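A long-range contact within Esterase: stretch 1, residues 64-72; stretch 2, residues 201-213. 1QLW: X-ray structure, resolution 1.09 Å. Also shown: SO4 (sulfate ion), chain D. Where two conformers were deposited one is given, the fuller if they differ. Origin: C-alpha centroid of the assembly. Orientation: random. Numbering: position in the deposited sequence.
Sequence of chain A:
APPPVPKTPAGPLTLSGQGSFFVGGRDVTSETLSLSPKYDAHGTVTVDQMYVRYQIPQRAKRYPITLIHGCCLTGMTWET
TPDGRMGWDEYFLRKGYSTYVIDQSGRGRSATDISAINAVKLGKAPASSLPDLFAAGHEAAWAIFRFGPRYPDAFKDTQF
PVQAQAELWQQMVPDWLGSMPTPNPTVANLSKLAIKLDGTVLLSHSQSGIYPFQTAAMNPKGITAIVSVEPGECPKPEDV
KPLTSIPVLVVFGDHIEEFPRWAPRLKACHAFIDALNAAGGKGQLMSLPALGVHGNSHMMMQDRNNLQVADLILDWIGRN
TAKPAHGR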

# COMPACT_ATOMS: atom_id res chain seq x y z
N PRO A 64 -10.76 5.48 17.99
CA PRO A 64 -9.70 4.86 17.20
C PRO A 64 -8.49 5.78 17.06
O PRO A 64 -8.63 7.00 17.14
CB PRO A 64 -10.33 4.69 15.81
CG PRO A 64 -11.80 4.61 16.09
CD PRO A 64 -11.97 5.66 17.18
N ILE A 65 -7.34 5.21 16.77
CA ILE A 65 -6.14 5.95 16.45
C ILE A 65 -5.92 5.86 14.94
O ILE A 65 -5.91 4.77 14.37
CB ILE A 65 -4.92 5.44 17.22
CG1 ILE A 65 -5.15 5.52 18.74
CG2 ILE A 65 -3.66 6.20 16.81
CD1 ILE A 65 -4.11 4.82 19.59
N THR A 66 -5.76 7.03 14.32
CA THR A 66 -5.42 7.12 12.90
C THR A 66 -3.92 7.41 12.80
O THR A 66 -3.45 8.42 13.34
CB THR A 66 -6.25 8.21 12.23
OG1 THR A 66 -7.64 7.87 12.29
CG2 THR A 66 -5.87 8.39 10.77
N LEU A 67 -3.18 6.54 12.13
CA LEU A 67 -1.73 6.61 12.00
C LEU A 67 -1.35 7.15 10.63
O LEU A 67 -1.78 6.60 9.62
CB LEU A 67 -1.08 5.25 12.23
CG LEU A 67 -1.29 4.61 13.60
CD1 LEU A 67 -0.74 3.18 13.60
CD2 LEU A 67 -0.60 5.42 14.68
N ILE A 68 -0.56 8.22 10.62
CA ILE A 68 -0.29 9.03 9.44
C ILE A 68 1.21 9.14 9.20
O ILE A 68 1.90 9.87 9.94
CB ILE A 68 -0.92 10.42 9.62
CG1 ILE A 68 -2.40 10.37 10.06
CG2 ILE A 68 -0.75 11.26 8.36
CD1 ILE A 68 -2.83 11.61 10.81
N HIS A 69 1.74 8.42 8.23
CA HIS A 69 3.16 8.40 7.94
C HIS A 69 3.65 9.74 7.39
O HIS A 69 2.87 10.59 6.96
CB HIS A 69 3.49 7.27 6.94
CG HIS A 69 2.89 7.53 5.59
ND1 HIS A 69 3.49 8.41 4.70
CD2 HIS A 69 1.78 7.09 4.97
CE1 HIS A 69 2.72 8.48 3.61
NE2 HIS A 69 1.67 7.69 3.74
N GLY A 70 4.98 9.87 7.38
CA GLY A 70 5.64 11.06 6.88
C GLY A 70 6.27 10.88 5.51
O GLY A 70 5.74 10.17 4.66
N CYS A 71 7.36 11.61 5.26
CA CYS A 71 7.94 11.62 3.92
C CYS A 71 8.51 10.28 3.56
O CYS A 71 8.91 9.48 4.40
CB CYS A 71 9.07 12.62 3.71
SG CYS A 71 10.73 11.99 4.02
N CYS A 72 8.58 10.01 2.24
CA CYS A 72 9.48 9.00 1.74
C CYS A 72 9.11 7.58 2.17
O CYS A 72 9.93 6.67 2.03
CB CYS A 72 10.92 9.33 2.26
SG CYS A 72 11.39 11.04 2.34
N VAL A 201 -8.17 9.85 17.42
CA VAL A 201 -6.90 10.44 17.81
C VAL A 201 -6.04 10.42 16.54
O VAL A 201 -5.78 9.33 16.01
CB VAL A 201 -6.20 9.65 18.91
CG1 VAL A 201 -4.81 10.19 19.20
CG2 VAL A 201 -7.07 9.62 20.16
N LEU A 202 -5.57 11.56 16.07
CA LEU A 202 -4.70 11.64 14.90
C LEU A 202 -3.25 11.57 15.35
O LEU A 202 -2.85 12.42 16.15
CB LEU A 202 -4.96 12.92 14.11
CG LEU A 202 -6.37 13.12 13.55
CD1 LEU A 202 -6.49 14.46 12.84
CD2 LEU A 202 -6.81 12.00 12.64
N LEU A 203 -2.49 10.63 14.83
CA LEU A 203 -1.08 10.45 15.17
C LEU A 203 -0.27 10.56 13.89
O LEU A 203 -0.42 9.76 12.97
CB LEU A 203 -0.88 9.12 15.88
CG LEU A 203 0.50 8.93 16.51
CD1 LEU A 203 0.43 7.93 17.65
CD2 LEU A 203 1.52 8.53 15.47
N SER A 204 0.57 11.59 13.82
CA SER A 204 1.35 11.89 12.63
C SER A 204 2.84 11.89 12.90
O SER A 204 3.31 11.73 14.03
CB SER A 204 0.91 13.22 12.03
OG SER A 204 1.19 14.25 12.95
N HIS A 205 3.63 12.07 11.84
CA HIS A 205 5.07 11.92 11.88
C HIS A 205 5.75 12.83 10.88
O HIS A 205 5.44 12.76 9.69
CB HIS A 205 5.43 10.46 11.55
CG HIS A 205 6.88 10.10 11.68
ND1 HIS A 205 7.47 9.19 10.82
CD2 HIS A 205 7.81 10.50 12.58
CE1 HIS A 205 8.74 9.10 11.23
NE2 HIS A 205 8.98 9.85 12.29
N SER A 206 6.70 13.66 11.31
CA SER A 206 7.61 14.33 10.38
C SER A 206 6.93 15.17 9.31
O SER A 206 6.28 16.14 9.72
CB SER A 206 8.55 13.27 9.82
OG SER A 206 9.77 13.89 9.42
N GLN A 207 7.02 14.87 8.01
CA GLN A 207 6.30 15.65 6.99
C GLN A 207 4.82 15.80 7.30
O GLN A 207 4.23 16.84 7.00
CB GLN A 207 6.45 14.87 5.67
CG GLN A 207 5.62 15.39 4.50
CD GLN A 207 5.74 14.36 3.41
OE1 GLN A 207 5.02 13.34 3.43
NE2 GLN A 207 6.66 14.53 2.49
N SER A 208 4.18 14.76 7.84
CA SER A 208 2.75 14.85 8.16
C SER A 208 2.52 15.39 9.56
O SER A 208 1.36 15.51 9.97
CB SER A 208 2.03 13.52 8.01
OG SER A 208 2.52 12.62 8.99
N GLY A 209 3.58 15.75 10.28
CA GLY A 209 3.44 16.28 11.62
C GLY A 209 2.42 17.39 11.72
O GLY A 209 1.60 17.41 12.64
N ILE A 210 2.48 18.33 10.78
CA ILE A 210 1.57 19.48 10.79
C ILE A 210 0.16 19.14 10.35
O ILE A 210 -0.79 19.87 10.65
CB ILE A 210 2.17 20.58 9.87
CG1 ILE A 210 1.51 21.94 10.12
CG2 ILE A 210 2.10 20.22 8.40
CD1 ILE A 210 1.67 22.49 11.52
N TYR A 211 -0.02 18.03 9.61
CA TYR A 211 -1.33 17.73 9.04
C TYR A 211 -2.49 17.76 10.01
O TYR A 211 -3.49 18.41 9.71
CB TYR A 211 -1.37 16.41 8.26
CG TYR A 211 -0.55 16.28 7.01
CD1 TYR A 211 0.25 17.27 6.46
CD2 TYR A 211 -0.62 15.07 6.30
CE1 TYR A 211 0.99 17.04 5.31
CE2 TYR A 211 0.09 14.84 5.15
CZ TYR A 211 0.90 15.84 4.65
OH TYR A 211 1.66 15.66 3.51
N PRO A 212 -2.43 17.08 11.15
CA PRO A 212 -3.60 17.07 12.03
C PRO A 212 -4.00 18.44 12.51
O PRO A 212 -5.18 18.69 12.75
CB PRO A 212 -3.20 16.16 13.19
CG PRO A 212 -2.03 15.40 12.73
CD PRO A 212 -1.37 16.16 11.62
N PHE A 213 -3.02 19.31 12.71
CA PHE A 213 -3.29 20.67 13.15
C PHE A 213 -3.98 21.47 12.05
O PHE A 213 -4.86 22.28 12.32
CB PHE A 213 -1.99 21.36 13.58
CG PHE A 213 -1.26 20.61 14.66
CD1 PHE A 213 -1.71 20.63 15.97
CD2 PHE A 213 -0.13 19.88 14.37
CE1 PHE A 213 -1.03 19.96 16.97
CE2 PHE A 213 0.57 19.21 15.35
CZ PHE A 213 0.11 19.25 16.66
S SO4 D . 9.88 16.92 6.90
O1 SO4 D . 11.20 17.59 6.54
O2 SO4 D . 10.04 16.39 8.30
O3 SO4 D . 9.67 15.81 5.92
O4 SO4 D . 8.78 17.92 6.91
O HOH W 1 6.42 7.93 8.61
O HOH W 2 9.04 13.20 6.79

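The most unusual feature of this contact is a disulfide between consecutive residues, Cys71 and Cys72, with SG of Cys71 2.0 Å from SG of Cys72. It lies where stretch 1 has left its strand and passes the short 3-10 segment of stretch 2, at Gln207. There CB of Cys71 comes within 3.3 Å of NE2 of Gln207, whose amide is satisfied by hydrogen bonds elsewhere in the structure. One water ties the two backbones together, accepting from N of Cys71 (2.8 Å to the water O) and from N of Gln207 (2.9 Å), and donates to O3 of a sulfate ion at 2.8 Å. The sulfate, probably from the crystallisation liquor, also accepts a hydrogen bond from OG of Ser206 to its O2 at 2.8 Å.

Before this loop the stretches run as neighbouring parallel strands, their directions 20° apart. The hydrogen bonds alternate as a parallel pair requires: N of Val201 donates to O of Pro64 (2.9 Å), N of Thr66 to O of Val201 (2.9 Å), N of Leu203 to O of Thr66 (2.8 Å) and N of Ile68 to O of Leu203 (2.8 Å). The last is the most bent, at 138°. Proline suits the first place because only its carbonyl is called upon.

Ile65, Leu67, Val201 and Leu203 share one face of the sheet, where branched aliphatic side chains fill buried space without leaving polar groups unpaired. CG2 of Ile65 lies 4.1 Å from CB of Leu203, and CD2 of Leu67 reaches CD2 of Leu203 at 3.8 Å. On the other face, CB of Thr66 packs 3.9 Å from CD2 of Leu202. Ile68, with the largest area covered by the partner stretch, spans several neighbours: its CD1 lies 4.1 Å from CB of Leu202 and 4.3 Å from CG of Pro212, while its CG2 is 4.3 Å from CD2 of Tyr211.

Beyond the strands, Ser208 places a small hydroxyl among carbonyls. Its OG is 3.0 Å from O of Ile68, 2.9 Å from O of His69 and 3.0 Å from O of His205; a single proton cannot fully serve all three, and the geometry does not select one. Gly70 fits here because space is short: an ideal CB would lie 2.5 Å from O of His205, a clash. A second water accepts from N of Gly70 at 2.7 Å and hydrogen-bonds ND1 of His205 at 2.8 Å.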